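Local coordinates for dTDP-4-dehydrorhamnose 3,5-epimerase (Sulfolobus tokodaii, PDB 2B9U), which probably catalyses the epimerisation at C3' and C5' of a dTDP-4-keto-6-deoxy sugar, a step on the way to dTDP-L-rhamnose, at residues M10-I15 with Y108-P113; G55-L60 with I145-I150. All coordinates share one frame; numbering follows the deposited sequence.

Contact 1: residues M10-I15 with Y108-P113; sequences MGIILI and YMLWIP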
loop_
_atom_site.group_PDB
_atom_site.type_symbol
_atom_site.label_atom_id
_atom_site.label_comp_id
_atom_site.label_asym_id
_atom_site.label_seq_id
_atom_site.Cartn_x
_atom_site.Cartn_y
_atom_site.Cartn_z
ATOM N N MET A 10 -5.779 -24.545 0.529
ATOM C CA MET A 10 -5.509 -24.360 1.976
ATOM C C MET A 10 -5.909 -22.996 2.539
ATOM O O MET A 10 -5.463 -22.629 3.618
ATOM C CB MET A 10 -4.031 -24.620 2.341
ATOM C CG MET A 10 -3.303 -25.733 1.622
ATOM S SD MET A 10 -1.598 -25.822 2.236
ATOM C CE MET A 10 -0.692 -24.983 0.944
ATOM N N GLY A 11 -6.727 -22.244 1.811
ATOM C CA GLY A 11 -7.107 -20.895 2.226
ATOM C C GLY A 11 -6.303 -19.777 1.576
ATOM O O GLY A 11 -6.556 -18.596 1.825
ATOM N N ILE A 12 -5.347 -20.151 0.728
ATOM C CA ILE A 12 -4.494 -19.192 0.010
ATOM C C ILE A 12 -5.262 -18.758 -1.237
ATOM O O ILE A 12 -5.836 -19.601 -1.945
ATOM C CB ILE A 12 -3.108 -19.821 -0.384
ATOM C CG1 ILE A 12 -2.386 -20.414 0.837
ATOM C CG2 ILE A 12 -2.206 -18.820 -1.147
ATOM C CD1 ILE A 12 -1.840 -19.398 1.813
ATOM N N ILE A 13 -5.283 -17.447 -1.493
ATOM C CA ILE A 13 -6.056 -16.893 -2.583
ATOM C C ILE A 13 -5.194 -15.947 -3.410
ATOM O O ILE A 13 -4.484 -15.101 -2.862
ATOM C CB ILE A 13 -7.326 -16.144 -2.081
ATOM C CG1 ILE A 13 -8.254 -17.099 -1.301
ATOM C CG2 ILE A 13 -8.081 -15.544 -3.258
ATOM C CD1 ILE A 13 -9.558 -16.491 -0.827
ATOM N N LEU A 14 -5.244 -16.112 -4.730
ATOM C CA LEU A 14 -4.586 -15.170 -5.632
ATOM C C LEU A 14 -5.610 -14.140 -6.079
ATOM O O LEU A 14 -6.709 -14.505 -6.515
ATOM C CB LEU A 14 -3.964 -15.887 -6.847
ATOM C CG LEU A 14 -3.171 -14.934 -7.752
ATOM C CD1 LEU A 14 -1.671 -15.112 -7.549
ATOM C CD2 LEU A 14 -3.577 -15.114 -9.201
ATOM N N ILE A 15 -5.259 -12.861 -5.942
ATOM C CA ILE A 15 -6.138 -11.761 -6.341
ATOM C C ILE A 15 -5.584 -11.060 -7.576
ATOM O O ILE A 15 -4.395 -10.706 -7.631
ATOM C CB ILE A 15 -6.387 -10.737 -5.188
ATOM C CG1 ILE A 15 -6.934 -11.433 -3.954
ATOM C CG2 ILE A 15 -7.415 -9.667 -5.589
ATOM C CD1 ILE A 15 -5.941 -11.551 -2.853
ATOM N N TYR A 108 -0.446 -8.942 -9.515
ATOM C CA TYR A 108 -1.186 -9.926 -8.705
ATOM C C TYR A 108 -0.792 -9.870 -7.232
ATOM O O TYR A 108 0.323 -9.422 -6.863
ATOM C CB TYR A 108 -0.968 -11.372 -9.205
ATOM C CG TYR A 108 -1.470 -11.705 -10.607
ATOM C CD1 TYR A 108 -2.428 -10.928 -11.241
ATOM C CD2 TYR A 108 -1.000 -12.831 -11.270
ATOM C CE1 TYR A 108 -2.890 -11.247 -12.520
ATOM C CE2 TYR A 108 -1.458 -13.165 -12.542
ATOM C CZ TYR A 108 -2.401 -12.372 -13.160
ATOM O OH TYR A 108 -2.844 -12.701 -14.429
ATOM N N MET A 109 -1.715 -10.351 -6.404
ATOM C CA MET A 109 -1.588 -10.343 -4.956
ATOM C C MET A 109 -1.875 -11.743 -4.447
ATOM O O MET A 109 -2.631 -12.476 -5.063
ATOM C CB MET A 109 -2.613 -9.384 -4.338
ATOM C CG MET A 109 -2.278 -7.899 -4.471
ATOM S SD MET A 109 -3.732 -6.884 -4.155
ATOM C CE MET A 109 -4.529 -6.956 -5.767
ATOM N N LEU A 110 -1.277 -12.088 -3.317
ATOM C CA LEU A 110 -1.550 -13.337 -2.614
ATOM C C LEU A 110 -2.095 -12.972 -1.255
ATOM O O LEU A 110 -1.433 -12.231 -0.487
ATOM C CB LEU A 110 -0.255 -14.100 -2.362
ATOM C CG LEU A 110 0.102 -15.476 -2.898
ATOM C CD1 LEU A 110 0.840 -16.202 -1.786
ATOM C CD2 LEU A 110 -1.103 -16.279 -3.376
ATOM N N TRP A 111 -3.278 -13.504 -0.946
ATOM C CA TRP A 111 -3.810 -13.471 0.414
ATOM C C TRP A 111 -3.396 -14.742 1.136
ATOM O O TRP A 111 -3.636 -15.872 0.655
ATOM C CB TRP A 111 -5.322 -13.300 0.424
ATOM C CG TRP A 111 -6.016 -13.834 1.685
ATOM C CD1 TRP A 111 -6.792 -14.959 1.777
ATOM C CD2 TRP A 111 -5.993 -13.255 3.005
ATOM N NE1 TRP A 111 -7.249 -15.119 3.066
ATOM C CE2 TRP A 111 -6.764 -14.095 3.842
ATOM C CE3 TRP A 111 -5.381 -12.118 3.564
ATOM C CZ2 TRP A 111 -6.973 -13.816 5.199
ATOM C CZ3 TRP A 111 -5.578 -11.853 4.932
ATOM C CH2 TRP A 111 -6.367 -12.699 5.726
ATOM N N ILE A 112 -2.748 -14.534 2.280
ATOM C CA ILE A 112 -2.205 -15.593 3.118
ATOM C C ILE A 112 -2.832 -15.484 4.528
ATOM O O ILE A 112 -2.433 -14.630 5.334
ATOM C CB ILE A 112 -0.663 -15.508 3.248
ATOM C CG1 ILE A 112 0.020 -15.384 1.874
ATOM C CG2 ILE A 112 -0.124 -16.709 4.069
ATOM C CD1 ILE A 112 1.506 -15.147 1.960
ATOM N N PRO A 113 -3.796 -16.368 4.832
ATOM C CA PRO A 113 -4.509 -16.376 6.122
ATOM C C PRO A 113 -3.587 -16.773 7.273
ATOM O O PRO A 113 -2.495 -17.265 7.021
ATOM C CB PRO A 113 -5.612 -17.431 5.910
ATOM C CG PRO A 113 -5.118 -18.303 4.830
ATOM C CD PRO A 113 -4.242 -17.454 3.937
#
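Ile13 and Trp111 face each other as a hydrogen-bonded pair of two antiparallel strands, 12-15 and 109-112, in one sheet of the flattened jelly-roll barrel of the cupin fold. Trp111 N reaches Ile13 O at 2.8 Å, and Ile13 N returns the bond to Trp111 O on a lone pair in the carbonyl plane. Ile15 and Met109 form the second such pair, Leu14 and Leu110 the non-hydrogen-bonded pair in between. Branched and long apolar side chains suit these strands, since both faces are buried. On the face of Ile12, Leu14 and Leu110 the tight spot is Ile12 CG2 against Leu110 CD2 at 3.6 Å, with Ala84 and Val98 of the other sheet against Ile12. On the face of Ile13, Ile15, Met109 and Trp111, CD1 of Ile15 lies 3.8 Å from Trp111 CB. Trp111 CG stands anti to the backbone N (chi1 155°), and the indole brings CD1 to Ile13 CG1 at its edge; Phe5 covers Ile13 and Ile15.

Both ends lie nearer solvent; the Tyr108 end is loose, the Gly11 end stays close. Leu14 CD2 lies over one face of the partly exposed Tyr108 ring, 4.0 Å from its CD2. Gly11 has a positive phi (98°), where a CB would collide with the carbonyl O of Met10 and lie close to Pro113 CG. Gly11 O instead rests against the proline ring, 3.3 Å from Pro113 CD.

Contact 2: residues G55-L60 with I145-I150; sequences GVVRGL and ISYSYI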
loop_
_atom_site.group_PDB
_atom_site.type_symbol
_atom_site.label_atom_id
_atom_site.label_comp_id
_atom_site.label_asym_id
_atom_site.label_seq_id
_atom_site.Cartn_x
_atom_site.Cartn_y
_atom_site.Cartn_z
ATOM N N GLY A 55 18.043 -11.464 -5.253
ATOM C CA GLY A 55 18.606 -12.605 -4.553
ATOM C C GLY A 55 18.295 -12.636 -3.072
ATOM O O GLY A 55 18.526 -13.658 -2.404
ATOM N N VAL A 56 17.788 -11.521 -2.552
ATOM C CA VAL A 56 17.432 -11.435 -1.138
ATOM C C VAL A 56 16.346 -12.463 -0.832
ATOM O O VAL A 56 15.422 -12.638 -1.624
ATOM C CB VAL A 56 16.996 -9.982 -0.739
ATOM C CG1 VAL A 56 16.165 -9.970 0.537
ATOM C CG2 VAL A 56 18.226 -9.089 -0.603
ATOM N N VAL A 57 16.490 -13.152 0.299
ATOM C CA VAL A 57 15.439 -13.994 0.846
ATOM C C VAL A 57 15.010 -13.416 2.186
ATOM O O VAL A 57 15.862 -13.076 3.013
ATOM C CB VAL A 57 15.938 -15.448 1.051
ATOM C CG1 VAL A 57 14.878 -16.290 1.767
ATOM C CG2 VAL A 57 16.343 -16.079 -0.281
ATOM N N ARG A 58 13.697 -13.273 2.380
ATOM C CA ARG A 58 13.118 -12.890 3.654
ATOM C C ARG A 58 12.086 -13.958 3.994
ATOM O O ARG A 58 11.241 -14.268 3.159
ATOM C CB ARG A 58 12.416 -11.530 3.564
ATOM C CG ARG A 58 13.338 -10.361 3.259
ATOM C CD ARG A 58 12.552 -9.065 3.082
ATOM N NE ARG A 58 13.373 -8.004 2.513
ATOM C CZ ARG A 58 13.952 -7.026 3.211
ATOM N NH1 ARG A 58 13.806 -6.962 4.527
ATOM N NH2 ARG A 58 14.666 -6.104 2.584
ATOM N N GLY A 59 12.159 -14.511 5.206
ATOM C CA GLY A 59 11.184 -15.506 5.661
ATOM C C GLY A 59 11.816 -16.633 6.471
ATOM O O GLY A 59 13.017 -16.622 6.713
ATOM N N LEU A 60 11.024 -17.623 6.879
ATOM C CA LEU A 60 9.587 -17.682 6.599
ATOM C C LEU A 60 8.851 -17.326 7.899
ATOM O O LEU A 60 8.893 -18.085 8.876
ATOM C CB LEU A 60 9.196 -19.076 6.076
ATOM C CG LEU A 60 10.076 -19.733 4.995
ATOM C CD1 LEU A 60 9.632 -21.168 4.654
ATOM C CD2 LEU A 60 10.112 -18.897 3.742
ATOM N N ILE A 145 10.357 -20.356 10.435
ATOM C CA ILE A 145 10.973 -21.613 10.016
ATOM C C ILE A 145 11.966 -21.288 8.908
ATOM O O ILE A 145 11.798 -20.295 8.204
ATOM C CB ILE A 145 9.931 -22.675 9.577
ATOM C CG1 ILE A 145 9.129 -22.199 8.353
ATOM C CG2 ILE A 145 8.984 -23.009 10.752
ATOM C CD1 ILE A 145 8.474 -23.303 7.556
ATOM N N SER A 146 13.001 -22.113 8.768
ATOM C CA SER A 146 14.111 -21.844 7.859
ATOM C C SER A 146 13.700 -21.716 6.389
ATOM O O SER A 146 12.901 -22.523 5.872
ATOM C CB SER A 146 15.197 -22.922 8.020
ATOM O OG SER A 146 16.258 -22.753 7.092
ATOM N N TYR A 147 14.268 -20.696 5.740
ATOM C CA TYR A 147 14.192 -20.471 4.295
ATOM C C TYR A 147 14.612 -21.730 3.508
ATOM O O TYR A 147 14.141 -21.956 2.400
ATOM C CB TYR A 147 15.129 -19.302 3.910
ATOM C CG TYR A 147 16.552 -19.791 3.792
ATOM C CD1 TYR A 147 17.309 -20.044 4.936
ATOM C CD2 TYR A 147 17.113 -20.094 2.544
ATOM C CE1 TYR A 147 18.606 -20.547 4.852
ATOM C CE2 TYR A 147 18.418 -20.609 2.445
ATOM C CZ TYR A 147 19.150 -20.837 3.617
ATOM O OH TYR A 147 20.428 -21.353 3.565
ATOM N N SER A 148 15.540 -22.510 4.073
ATOM C CA SER A 148 16.099 -23.709 3.427
ATOM C C SER A 148 15.060 -24.805 3.194
ATOM O O SER A 148 15.339 -25.809 2.531
ATOM C CB SER A 148 17.247 -24.285 4.251
ATOM O OG SER A 148 16.812 -24.748 5.522
ATOM N N TYR A 149 13.874 -24.616 3.765
ATOM C CA TYR A 149 12.744 -25.506 3.534
ATOM C C TYR A 149 12.345 -25.500 2.066
ATOM O O TYR A 149 11.774 -26.460 1.564
ATOM C CB TYR A 149 11.567 -25.083 4.401
ATOM C CG TYR A 149 10.453 -26.091 4.423
ATOM C CD1 TYR A 149 10.586 -27.295 5.124
ATOM C CD2 TYR A 149 9.259 -25.845 3.740
ATOM C CE1 TYR A 149 9.565 -28.224 5.135
ATOM C CE2 TYR A 149 8.231 -26.765 3.754
ATOM C CZ TYR A 149 8.390 -27.947 4.451
ATOM O OH TYR A 149 7.363 -28.845 4.467
ATOM N N ILE A 150 12.696 -24.411 1.385
ATOM C CA ILE A 150 12.270 -24.125 0.035
ATOM C C ILE A 150 13.478 -24.129 -0.872
ATOM O O ILE A 150 14.576 -23.736 -0.467
ATOM C CB ILE A 150 11.562 -22.726 -0.020
ATOM C CG1 ILE A 150 10.276 -22.723 0.836
ATOM C CG2 ILE A 150 11.292 -22.278 -1.453
ATOM C CD1 ILE A 150 9.158 -23.671 0.346
HETATM O O HOH W 1 14.961 -18.370 7.250
#
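Leu60 carries most of the contact with Ile145, and its side chain can be followed outward. CB lies 3.6 Å from Ile145 O and also meets Ile145 CG1. CG stays near the same carbonyl oxygen, then CD1 touches both Ser146 O, at 3.7 Å, and the methyl CD1 of Ile145, at 3.8 Å, with Ile150 CG1 a little farther on. Ile145 reaches back because its CG1 stands between the backbone N and carbonyl carbon (chi1 62°), which brings CG1 to Leu60 CB and CD1. Ala117 of the adjacent strand 116-122 and Val85 of strand 79-86 complete this largely apolar pocket, which suits a branched leucine. An alanine at Leu60 would probably open a gap beside Ile145 CD1 and Ile150 CG1, leaving those groups with less to pack against.

Two backbone bonds, Leu60 N to Ile145 O and Ile145 N to Leu60 O, both 3.1 Å, extend the antiparallel pairing of strand 57-63 with 142-144, the outermost strand, within this chain, of the second sheet of the cupin barrel. Past Ile145 the chain leaves the strand and winds into a 3-10 turn at 147-149, with Tyr149 N bonded to Ser146 O. Where the backbones part, a water bridges them: it donates to Gly59 O at 2.7 Å and accepts from Tyr147 N. Gly59 precedes a cis peptide; at its phi of 141° a CB would press on the carbonyl O of Arg58, and would also collide with Leu60 CD2. Farther back, Val57 CG1 touches Tyr147 CB at 3.7 Å, the two side chains crossing at about a right angle.

The two contacts lie on opposite sides of the chain's centre, their centres about 19 Å apart and their nearest atoms about 10 Å apart, so they do not touch. Each belongs to a different sheet of the barrel: contact 1 joins strands 12-22 and 109-112, and contact 2 joins strand 57-63 to the loop after 142-144. Their segments alternate along the chain. Strand 79-86 is shared: Ala84 packs on contact 1, and Val83 and Val85 on contact 2. Both lie away from Tyr137, predicted to stack on the thymine ring of the substrate. Beside contact 2, Arg58 and Val56 also meet the second subunit of the homodimer, whereas contact 1 touches no other chain of the assembly.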